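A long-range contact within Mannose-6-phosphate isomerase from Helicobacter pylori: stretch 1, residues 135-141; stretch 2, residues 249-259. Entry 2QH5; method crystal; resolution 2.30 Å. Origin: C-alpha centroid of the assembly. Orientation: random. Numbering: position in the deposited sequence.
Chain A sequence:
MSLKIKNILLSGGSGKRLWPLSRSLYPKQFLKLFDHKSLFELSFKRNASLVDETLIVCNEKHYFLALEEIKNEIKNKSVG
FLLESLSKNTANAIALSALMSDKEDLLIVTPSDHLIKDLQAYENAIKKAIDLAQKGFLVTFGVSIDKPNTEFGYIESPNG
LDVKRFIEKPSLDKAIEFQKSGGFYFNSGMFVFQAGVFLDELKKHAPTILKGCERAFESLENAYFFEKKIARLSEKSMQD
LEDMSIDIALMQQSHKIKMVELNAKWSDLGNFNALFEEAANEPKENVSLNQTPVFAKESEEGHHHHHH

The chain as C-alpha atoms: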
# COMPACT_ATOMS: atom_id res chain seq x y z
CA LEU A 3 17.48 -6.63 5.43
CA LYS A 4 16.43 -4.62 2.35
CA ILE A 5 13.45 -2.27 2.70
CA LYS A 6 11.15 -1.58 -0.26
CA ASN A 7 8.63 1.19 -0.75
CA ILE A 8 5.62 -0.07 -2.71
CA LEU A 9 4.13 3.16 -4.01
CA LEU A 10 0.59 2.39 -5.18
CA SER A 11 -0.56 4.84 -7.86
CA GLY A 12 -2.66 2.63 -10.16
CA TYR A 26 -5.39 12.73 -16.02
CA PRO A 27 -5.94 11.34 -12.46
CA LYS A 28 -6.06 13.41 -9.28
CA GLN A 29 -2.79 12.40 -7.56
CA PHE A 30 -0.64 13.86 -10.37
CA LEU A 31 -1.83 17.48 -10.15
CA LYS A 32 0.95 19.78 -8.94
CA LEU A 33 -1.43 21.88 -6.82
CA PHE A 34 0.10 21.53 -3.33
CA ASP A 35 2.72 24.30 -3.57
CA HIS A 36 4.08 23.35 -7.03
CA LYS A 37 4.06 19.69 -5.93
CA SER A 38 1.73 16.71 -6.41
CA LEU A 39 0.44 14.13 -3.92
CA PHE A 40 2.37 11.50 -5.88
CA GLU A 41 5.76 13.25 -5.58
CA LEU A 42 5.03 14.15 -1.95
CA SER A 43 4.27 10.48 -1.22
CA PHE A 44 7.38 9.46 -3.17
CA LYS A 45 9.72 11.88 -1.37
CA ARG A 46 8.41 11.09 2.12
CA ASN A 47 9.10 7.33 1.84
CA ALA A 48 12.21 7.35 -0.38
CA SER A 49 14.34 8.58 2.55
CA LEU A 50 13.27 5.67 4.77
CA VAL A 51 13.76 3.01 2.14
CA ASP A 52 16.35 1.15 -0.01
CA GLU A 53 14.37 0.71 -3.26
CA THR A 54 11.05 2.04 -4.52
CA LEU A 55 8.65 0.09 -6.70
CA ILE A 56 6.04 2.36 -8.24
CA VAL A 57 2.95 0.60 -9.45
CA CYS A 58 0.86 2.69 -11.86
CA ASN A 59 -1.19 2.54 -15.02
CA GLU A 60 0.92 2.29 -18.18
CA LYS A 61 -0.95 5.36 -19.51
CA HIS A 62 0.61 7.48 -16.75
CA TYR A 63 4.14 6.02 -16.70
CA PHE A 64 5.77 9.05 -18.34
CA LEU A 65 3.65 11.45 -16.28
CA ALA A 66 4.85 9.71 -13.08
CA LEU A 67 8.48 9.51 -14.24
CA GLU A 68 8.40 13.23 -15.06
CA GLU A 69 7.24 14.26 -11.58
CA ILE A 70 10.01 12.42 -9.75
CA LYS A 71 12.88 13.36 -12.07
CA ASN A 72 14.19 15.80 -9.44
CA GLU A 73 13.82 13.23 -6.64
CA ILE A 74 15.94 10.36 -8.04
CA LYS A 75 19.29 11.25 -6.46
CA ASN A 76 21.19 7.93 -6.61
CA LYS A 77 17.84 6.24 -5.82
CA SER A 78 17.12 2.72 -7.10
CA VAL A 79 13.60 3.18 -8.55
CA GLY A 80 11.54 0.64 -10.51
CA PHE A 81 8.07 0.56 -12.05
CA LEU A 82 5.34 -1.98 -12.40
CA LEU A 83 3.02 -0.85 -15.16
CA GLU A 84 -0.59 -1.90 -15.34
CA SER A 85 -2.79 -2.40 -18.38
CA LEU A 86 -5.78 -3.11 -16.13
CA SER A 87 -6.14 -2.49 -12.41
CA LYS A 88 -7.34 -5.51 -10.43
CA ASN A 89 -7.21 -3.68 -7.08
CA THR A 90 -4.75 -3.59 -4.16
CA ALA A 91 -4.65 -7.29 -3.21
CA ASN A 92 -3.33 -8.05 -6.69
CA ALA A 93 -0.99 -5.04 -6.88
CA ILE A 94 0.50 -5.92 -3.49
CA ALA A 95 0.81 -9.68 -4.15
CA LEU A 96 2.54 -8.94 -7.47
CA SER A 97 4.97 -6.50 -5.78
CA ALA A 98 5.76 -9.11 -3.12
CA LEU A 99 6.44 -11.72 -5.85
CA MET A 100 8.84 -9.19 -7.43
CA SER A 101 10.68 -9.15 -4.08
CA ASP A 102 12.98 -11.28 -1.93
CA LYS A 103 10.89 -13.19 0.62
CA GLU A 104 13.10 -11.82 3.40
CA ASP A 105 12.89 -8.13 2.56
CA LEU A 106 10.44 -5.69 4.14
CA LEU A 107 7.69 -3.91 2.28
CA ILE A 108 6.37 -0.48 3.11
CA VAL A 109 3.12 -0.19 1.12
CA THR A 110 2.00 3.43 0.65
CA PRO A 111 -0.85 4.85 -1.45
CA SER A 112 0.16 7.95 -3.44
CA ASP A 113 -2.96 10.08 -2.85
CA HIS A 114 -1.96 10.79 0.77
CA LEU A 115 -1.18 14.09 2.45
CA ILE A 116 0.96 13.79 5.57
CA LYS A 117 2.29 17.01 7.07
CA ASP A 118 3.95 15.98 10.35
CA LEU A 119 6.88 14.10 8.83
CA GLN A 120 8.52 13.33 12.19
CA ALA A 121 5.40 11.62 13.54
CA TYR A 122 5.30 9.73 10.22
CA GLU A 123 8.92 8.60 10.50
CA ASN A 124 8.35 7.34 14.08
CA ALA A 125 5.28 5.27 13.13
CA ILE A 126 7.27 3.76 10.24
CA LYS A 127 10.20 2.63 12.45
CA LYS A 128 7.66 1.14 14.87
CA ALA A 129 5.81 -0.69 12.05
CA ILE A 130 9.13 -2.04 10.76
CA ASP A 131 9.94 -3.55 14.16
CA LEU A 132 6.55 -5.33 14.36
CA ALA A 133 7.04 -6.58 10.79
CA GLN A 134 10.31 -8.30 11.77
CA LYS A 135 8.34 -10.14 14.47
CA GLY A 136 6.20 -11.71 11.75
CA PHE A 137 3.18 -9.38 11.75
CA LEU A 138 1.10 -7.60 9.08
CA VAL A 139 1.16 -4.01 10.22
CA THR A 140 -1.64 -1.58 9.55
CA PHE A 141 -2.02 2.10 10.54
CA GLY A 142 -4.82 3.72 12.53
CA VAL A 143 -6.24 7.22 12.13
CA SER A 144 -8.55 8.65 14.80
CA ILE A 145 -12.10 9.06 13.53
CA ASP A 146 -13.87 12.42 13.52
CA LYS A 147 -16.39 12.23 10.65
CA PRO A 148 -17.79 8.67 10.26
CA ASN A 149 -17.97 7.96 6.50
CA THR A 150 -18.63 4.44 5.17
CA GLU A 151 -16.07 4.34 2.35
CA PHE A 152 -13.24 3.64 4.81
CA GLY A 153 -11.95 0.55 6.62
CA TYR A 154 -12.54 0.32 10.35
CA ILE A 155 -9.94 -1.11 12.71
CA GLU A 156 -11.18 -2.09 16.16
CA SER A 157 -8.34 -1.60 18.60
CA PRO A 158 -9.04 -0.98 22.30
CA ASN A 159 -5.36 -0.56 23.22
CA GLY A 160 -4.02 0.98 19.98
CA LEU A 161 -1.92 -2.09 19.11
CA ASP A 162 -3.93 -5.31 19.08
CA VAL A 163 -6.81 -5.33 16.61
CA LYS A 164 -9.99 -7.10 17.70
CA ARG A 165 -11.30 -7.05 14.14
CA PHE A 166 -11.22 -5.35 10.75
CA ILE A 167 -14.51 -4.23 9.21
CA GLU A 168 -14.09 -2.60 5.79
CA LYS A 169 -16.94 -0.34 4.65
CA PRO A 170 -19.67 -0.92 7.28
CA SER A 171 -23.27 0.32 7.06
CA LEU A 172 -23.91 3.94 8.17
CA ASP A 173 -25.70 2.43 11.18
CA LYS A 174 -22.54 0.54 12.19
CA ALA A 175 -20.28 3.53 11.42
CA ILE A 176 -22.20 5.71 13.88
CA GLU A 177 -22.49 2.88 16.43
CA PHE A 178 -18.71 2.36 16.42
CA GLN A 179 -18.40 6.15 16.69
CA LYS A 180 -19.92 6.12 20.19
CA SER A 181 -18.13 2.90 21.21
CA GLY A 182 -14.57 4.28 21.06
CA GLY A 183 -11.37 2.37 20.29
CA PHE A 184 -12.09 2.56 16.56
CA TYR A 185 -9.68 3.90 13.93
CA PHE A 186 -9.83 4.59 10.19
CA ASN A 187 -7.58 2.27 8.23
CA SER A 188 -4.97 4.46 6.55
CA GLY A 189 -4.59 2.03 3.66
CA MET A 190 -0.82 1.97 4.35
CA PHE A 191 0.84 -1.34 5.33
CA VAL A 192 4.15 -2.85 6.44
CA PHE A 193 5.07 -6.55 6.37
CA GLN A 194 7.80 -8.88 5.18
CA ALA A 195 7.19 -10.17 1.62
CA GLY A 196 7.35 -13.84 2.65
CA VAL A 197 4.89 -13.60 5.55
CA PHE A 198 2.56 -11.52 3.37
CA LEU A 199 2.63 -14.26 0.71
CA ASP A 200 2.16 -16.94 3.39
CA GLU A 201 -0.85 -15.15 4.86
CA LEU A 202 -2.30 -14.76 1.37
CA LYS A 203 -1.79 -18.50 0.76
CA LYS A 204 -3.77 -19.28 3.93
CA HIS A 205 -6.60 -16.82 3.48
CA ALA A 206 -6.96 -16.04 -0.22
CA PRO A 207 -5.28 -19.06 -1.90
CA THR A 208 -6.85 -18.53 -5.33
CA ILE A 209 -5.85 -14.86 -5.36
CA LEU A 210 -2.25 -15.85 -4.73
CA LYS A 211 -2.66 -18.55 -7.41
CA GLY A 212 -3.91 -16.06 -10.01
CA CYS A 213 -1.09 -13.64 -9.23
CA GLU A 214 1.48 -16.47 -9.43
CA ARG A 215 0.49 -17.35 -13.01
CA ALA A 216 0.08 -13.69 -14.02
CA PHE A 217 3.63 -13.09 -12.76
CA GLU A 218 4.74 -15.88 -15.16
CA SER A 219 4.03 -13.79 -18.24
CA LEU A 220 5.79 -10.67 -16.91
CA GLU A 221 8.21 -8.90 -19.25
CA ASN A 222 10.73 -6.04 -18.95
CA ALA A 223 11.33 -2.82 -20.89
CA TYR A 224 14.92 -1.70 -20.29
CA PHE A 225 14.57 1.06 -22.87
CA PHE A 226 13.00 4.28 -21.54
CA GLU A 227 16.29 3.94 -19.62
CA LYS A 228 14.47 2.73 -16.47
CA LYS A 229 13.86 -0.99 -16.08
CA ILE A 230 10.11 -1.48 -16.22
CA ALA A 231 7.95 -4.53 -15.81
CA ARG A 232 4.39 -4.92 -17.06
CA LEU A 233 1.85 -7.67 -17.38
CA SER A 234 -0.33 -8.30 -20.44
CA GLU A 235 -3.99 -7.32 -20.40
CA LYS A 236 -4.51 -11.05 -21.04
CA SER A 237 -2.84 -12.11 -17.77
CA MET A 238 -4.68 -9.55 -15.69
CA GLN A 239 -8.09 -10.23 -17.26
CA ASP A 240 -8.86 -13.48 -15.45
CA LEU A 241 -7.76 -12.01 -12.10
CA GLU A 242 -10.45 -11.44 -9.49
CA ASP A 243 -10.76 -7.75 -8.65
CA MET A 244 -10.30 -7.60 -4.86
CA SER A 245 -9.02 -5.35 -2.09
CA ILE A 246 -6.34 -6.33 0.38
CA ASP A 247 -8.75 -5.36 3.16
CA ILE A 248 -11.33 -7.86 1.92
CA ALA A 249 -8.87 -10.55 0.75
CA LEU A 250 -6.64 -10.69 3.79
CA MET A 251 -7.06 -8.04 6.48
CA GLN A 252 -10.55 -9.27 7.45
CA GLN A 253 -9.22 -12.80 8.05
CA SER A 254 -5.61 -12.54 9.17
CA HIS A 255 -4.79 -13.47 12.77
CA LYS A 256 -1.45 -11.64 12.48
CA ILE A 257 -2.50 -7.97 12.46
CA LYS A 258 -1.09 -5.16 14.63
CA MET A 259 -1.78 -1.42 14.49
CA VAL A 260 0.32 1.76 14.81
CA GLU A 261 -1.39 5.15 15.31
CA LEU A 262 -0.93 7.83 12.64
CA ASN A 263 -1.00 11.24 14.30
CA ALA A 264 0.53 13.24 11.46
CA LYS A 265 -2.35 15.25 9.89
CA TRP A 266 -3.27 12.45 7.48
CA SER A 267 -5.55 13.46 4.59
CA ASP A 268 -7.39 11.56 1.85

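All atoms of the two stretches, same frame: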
# COMPACT_ATOMS: atom_id res chain seq x y z
N LYS A 135 8.87 -9.15 13.52
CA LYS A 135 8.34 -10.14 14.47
C LYS A 135 7.39 -11.12 13.79
O LYS A 135 7.02 -12.15 14.37
CB LYS A 135 7.66 -9.46 15.66
CG LYS A 135 8.53 -8.40 16.32
CD LYS A 135 8.45 -8.46 17.83
CE LYS A 135 9.67 -7.81 18.45
NZ LYS A 135 9.96 -8.38 19.79
N GLY A 136 7.00 -10.80 12.56
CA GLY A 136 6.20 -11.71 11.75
C GLY A 136 4.76 -11.26 11.59
O GLY A 136 3.90 -12.07 11.23
N PHE A 137 4.52 -9.98 11.84
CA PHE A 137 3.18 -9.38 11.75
C PHE A 137 2.91 -8.63 10.43
O PHE A 137 3.84 -8.21 9.72
CB PHE A 137 2.96 -8.41 12.91
CG PHE A 137 2.91 -9.06 14.27
CD1 PHE A 137 3.98 -8.92 15.16
CD2 PHE A 137 1.79 -9.79 14.67
CE1 PHE A 137 3.95 -9.51 16.43
CE2 PHE A 137 1.75 -10.37 15.93
CZ PHE A 137 2.83 -10.23 16.81
N LEU A 138 1.61 -8.48 10.13
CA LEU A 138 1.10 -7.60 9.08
C LEU A 138 0.65 -6.31 9.75
O LEU A 138 -0.32 -6.30 10.50
CB LEU A 138 -0.12 -8.22 8.38
CG LEU A 138 0.01 -9.60 7.73
CD1 LEU A 138 -1.29 -9.99 7.06
CD2 LEU A 138 1.16 -9.63 6.74
N VAL A 139 1.35 -5.22 9.46
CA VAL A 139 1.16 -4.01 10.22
C VAL A 139 0.30 -3.06 9.43
O VAL A 139 0.56 -2.79 8.26
CB VAL A 139 2.51 -3.34 10.60
CG1 VAL A 139 2.29 -2.25 11.62
CG2 VAL A 139 3.49 -4.37 11.14
N THR A 140 -0.74 -2.57 10.10
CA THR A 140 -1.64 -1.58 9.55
C THR A 140 -1.53 -0.28 10.36
O THR A 140 -0.87 -0.26 11.40
CB THR A 140 -3.07 -2.12 9.52
OG1 THR A 140 -3.89 -1.25 8.72
CG2 THR A 140 -3.65 -2.22 10.93
N PHE A 141 -2.14 0.80 9.88
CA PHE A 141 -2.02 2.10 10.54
C PHE A 141 -3.37 2.72 10.85
O PHE A 141 -4.23 2.83 9.97
CB PHE A 141 -1.19 3.08 9.69
CG PHE A 141 0.27 2.73 9.59
CD1 PHE A 141 0.72 1.74 8.72
CD2 PHE A 141 1.21 3.44 10.32
CE1 PHE A 141 2.08 1.43 8.61
CE2 PHE A 141 2.58 3.15 10.21
CZ PHE A 141 3.01 2.14 9.35
N ALA A 249 -9.60 -9.30 1.00
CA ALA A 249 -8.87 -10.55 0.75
C ALA A 249 -8.18 -11.12 1.98
O ALA A 249 -8.17 -12.34 2.19
CB ALA A 249 -7.84 -10.34 -0.36
N LEU A 250 -7.59 -10.24 2.78
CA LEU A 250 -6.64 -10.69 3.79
C LEU A 250 -6.85 -10.08 5.17
O LEU A 250 -6.86 -10.79 6.17
CB LEU A 250 -5.22 -10.41 3.31
CG LEU A 250 -4.04 -10.82 4.20
CD1 LEU A 250 -4.08 -12.31 4.51
CD2 LEU A 250 -2.75 -10.43 3.51
N MET A 251 -7.01 -8.76 5.21
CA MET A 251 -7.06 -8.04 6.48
C MET A 251 -8.30 -8.37 7.32
O MET A 251 -8.29 -8.19 8.53
CB MET A 251 -6.92 -6.53 6.26
CG MET A 251 -5.68 -6.12 5.49
SD MET A 251 -4.14 -6.57 6.33
CE MET A 251 -2.94 -6.40 5.02
N GLN A 252 -9.36 -8.86 6.70
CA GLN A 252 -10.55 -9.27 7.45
C GLN A 252 -10.45 -10.70 7.99
O GLN A 252 -11.36 -11.18 8.67
CB GLN A 252 -11.82 -9.09 6.62
CG GLN A 252 -12.27 -7.65 6.48
CD GLN A 252 -13.70 -7.52 6.00
OE1 GLN A 252 -14.32 -6.46 6.14
NE2 GLN A 252 -14.24 -8.59 5.43
N GLN A 253 -9.35 -11.39 7.68
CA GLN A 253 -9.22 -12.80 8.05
C GLN A 253 -7.91 -13.15 8.70
O GLN A 253 -7.78 -14.23 9.28
CB GLN A 253 -9.42 -13.68 6.82
CG GLN A 253 -10.87 -13.95 6.51
CD GLN A 253 -11.20 -13.62 5.08
OE1 GLN A 253 -12.06 -12.78 4.82
NE2 GLN A 253 -10.50 -14.26 4.15
N SER A 254 -6.93 -12.26 8.60
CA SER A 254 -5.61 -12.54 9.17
C SER A 254 -5.59 -12.45 10.71
O SER A 254 -6.14 -11.51 11.31
CB SER A 254 -4.55 -11.61 8.56
OG SER A 254 -3.27 -11.94 9.05
N HIS A 255 -4.97 -13.44 11.32
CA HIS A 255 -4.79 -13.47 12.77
C HIS A 255 -3.53 -12.71 13.20
O HIS A 255 -3.27 -12.58 14.39
CB HIS A 255 -4.73 -14.91 13.27
CG HIS A 255 -5.99 -15.69 13.04
ND1 HIS A 255 -7.15 -15.45 13.74
CD2 HIS A 255 -6.25 -16.72 12.20
CE1 HIS A 255 -8.09 -16.29 13.33
NE2 HIS A 255 -7.57 -17.07 12.40
N LYS A 256 -2.77 -12.21 12.22
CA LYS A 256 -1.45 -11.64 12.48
C LYS A 256 -1.35 -10.12 12.28
O LYS A 256 -0.34 -9.62 11.81
CB LYS A 256 -0.41 -12.34 11.62
CG LYS A 256 -0.38 -13.83 11.88
CD LYS A 256 0.75 -14.53 11.18
CE LYS A 256 0.76 -16.00 11.60
NZ LYS A 256 1.60 -16.84 10.72
N ILE A 257 -2.40 -9.41 12.69
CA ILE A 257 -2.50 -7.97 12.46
C ILE A 257 -2.25 -7.11 13.71
O ILE A 257 -2.93 -7.27 14.72
CB ILE A 257 -3.89 -7.62 11.87
CG1 ILE A 257 -4.10 -8.38 10.56
CG2 ILE A 257 -4.05 -6.10 11.64
CD1 ILE A 257 -5.52 -8.34 10.06
N LYS A 258 -1.28 -6.20 13.61
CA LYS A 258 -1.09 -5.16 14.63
C LYS A 258 -1.31 -3.76 14.06
O LYS A 258 -1.30 -3.57 12.85
CB LYS A 258 0.30 -5.27 15.27
CG LYS A 258 0.55 -6.56 16.05
CD LYS A 258 -0.27 -6.63 17.32
CE LYS A 258 0.14 -7.82 18.18
NZ LYS A 258 -0.65 -9.03 17.89
N MET A 259 -1.50 -2.78 14.93
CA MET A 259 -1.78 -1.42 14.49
C MET A 259 -0.74 -0.45 15.06
O MET A 259 -0.16 -0.71 16.11
CB MET A 259 -3.18 -1.00 14.94
CG MET A 259 -3.78 0.14 14.15
SD MET A 259 -5.25 0.83 14.93
CE MET A 259 -4.46 1.98 16.04

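Two parallel strands, 138-141 and 257-259, join these distant parts of the chain, and the backbone supplies the polar bonds between them. Leu 138 N donates to Lys 256 O at 2.8 Å, Lys 258 N to Leu 138 O at 3.3 Å, and Thr 140 N to Lys 258 O at 3.0 Å, the last almost linear. Leu 138, Val 139 and Thr 140 thus pair with Ile 257, Lys 258 and Met 259. Alongside these bonds, Ile 257 CA lies 3.4 Å from Leu 138 O and Met 259 CA 3.4 Å from Thr 140 O, both as CA-H...O contacts.

The side chains of Leu 138, Thr 140, Ile 257 and Met 259 share one face of the sheet. Leu 138 has the largest area covered by the other stretch. The m,t rotamer of Leu 138 extends CD1 to the segment that precedes the second strand, where it meets Leu 250 CD2 at 3.9 Å and Met 251 CE at 4.4 Å. Leu 250 points its CB toward the first stretch, whereas Met 251 starts sideways and its m,m,t chain brings the methyl end nearer; a flexible thioether suits such a reach. Leu 138 CD1 also lies 3.4 Å from Ser 254 OG. That hydroxyl, on a t rotamer, accepts a hydrogen bond from Lys 256 N at 3.2 Å, tying down the turn just before the strand, and is also bonded elsewhere in the structure. Farther along, the t rotamer of Thr 140 lets CG2 serve as an apolar surface, 4.0 Å from both Ile 257 CG2 and Met 259 CG.

On the face carrying Val 139 and Lys 258, the contact is of another kind. In Lys 258, chi1 at m sets CG over the Phe 137 ring, 3.9 Å from the centroid and 18° off the normal, and chi2, also m, then turns the chain on so that its end comes nearer the first stretch. This CH-pi contact uses the aliphatic part of the lysine, while Lys 258 NZ lies 3.4 Å from Phe 137 CE2. Phe 137, itself m with chi2 at 107°, offers the ring face to this chain. Lys 256 instead runs outward: after its m chi1 the remaining torsions are t, and the end leads away, although CD passes 4.0 Å from Gly 136 O.

Gly 136 is the first residue to leave helical angles after the preceding helix, in a Schellman motif. Its positive phi of 108° would jam a CB against the preceding carbonyl oxygen, which accounts for glycine immediately before Phe 137. In all, 581 Å² is buried between the stretches.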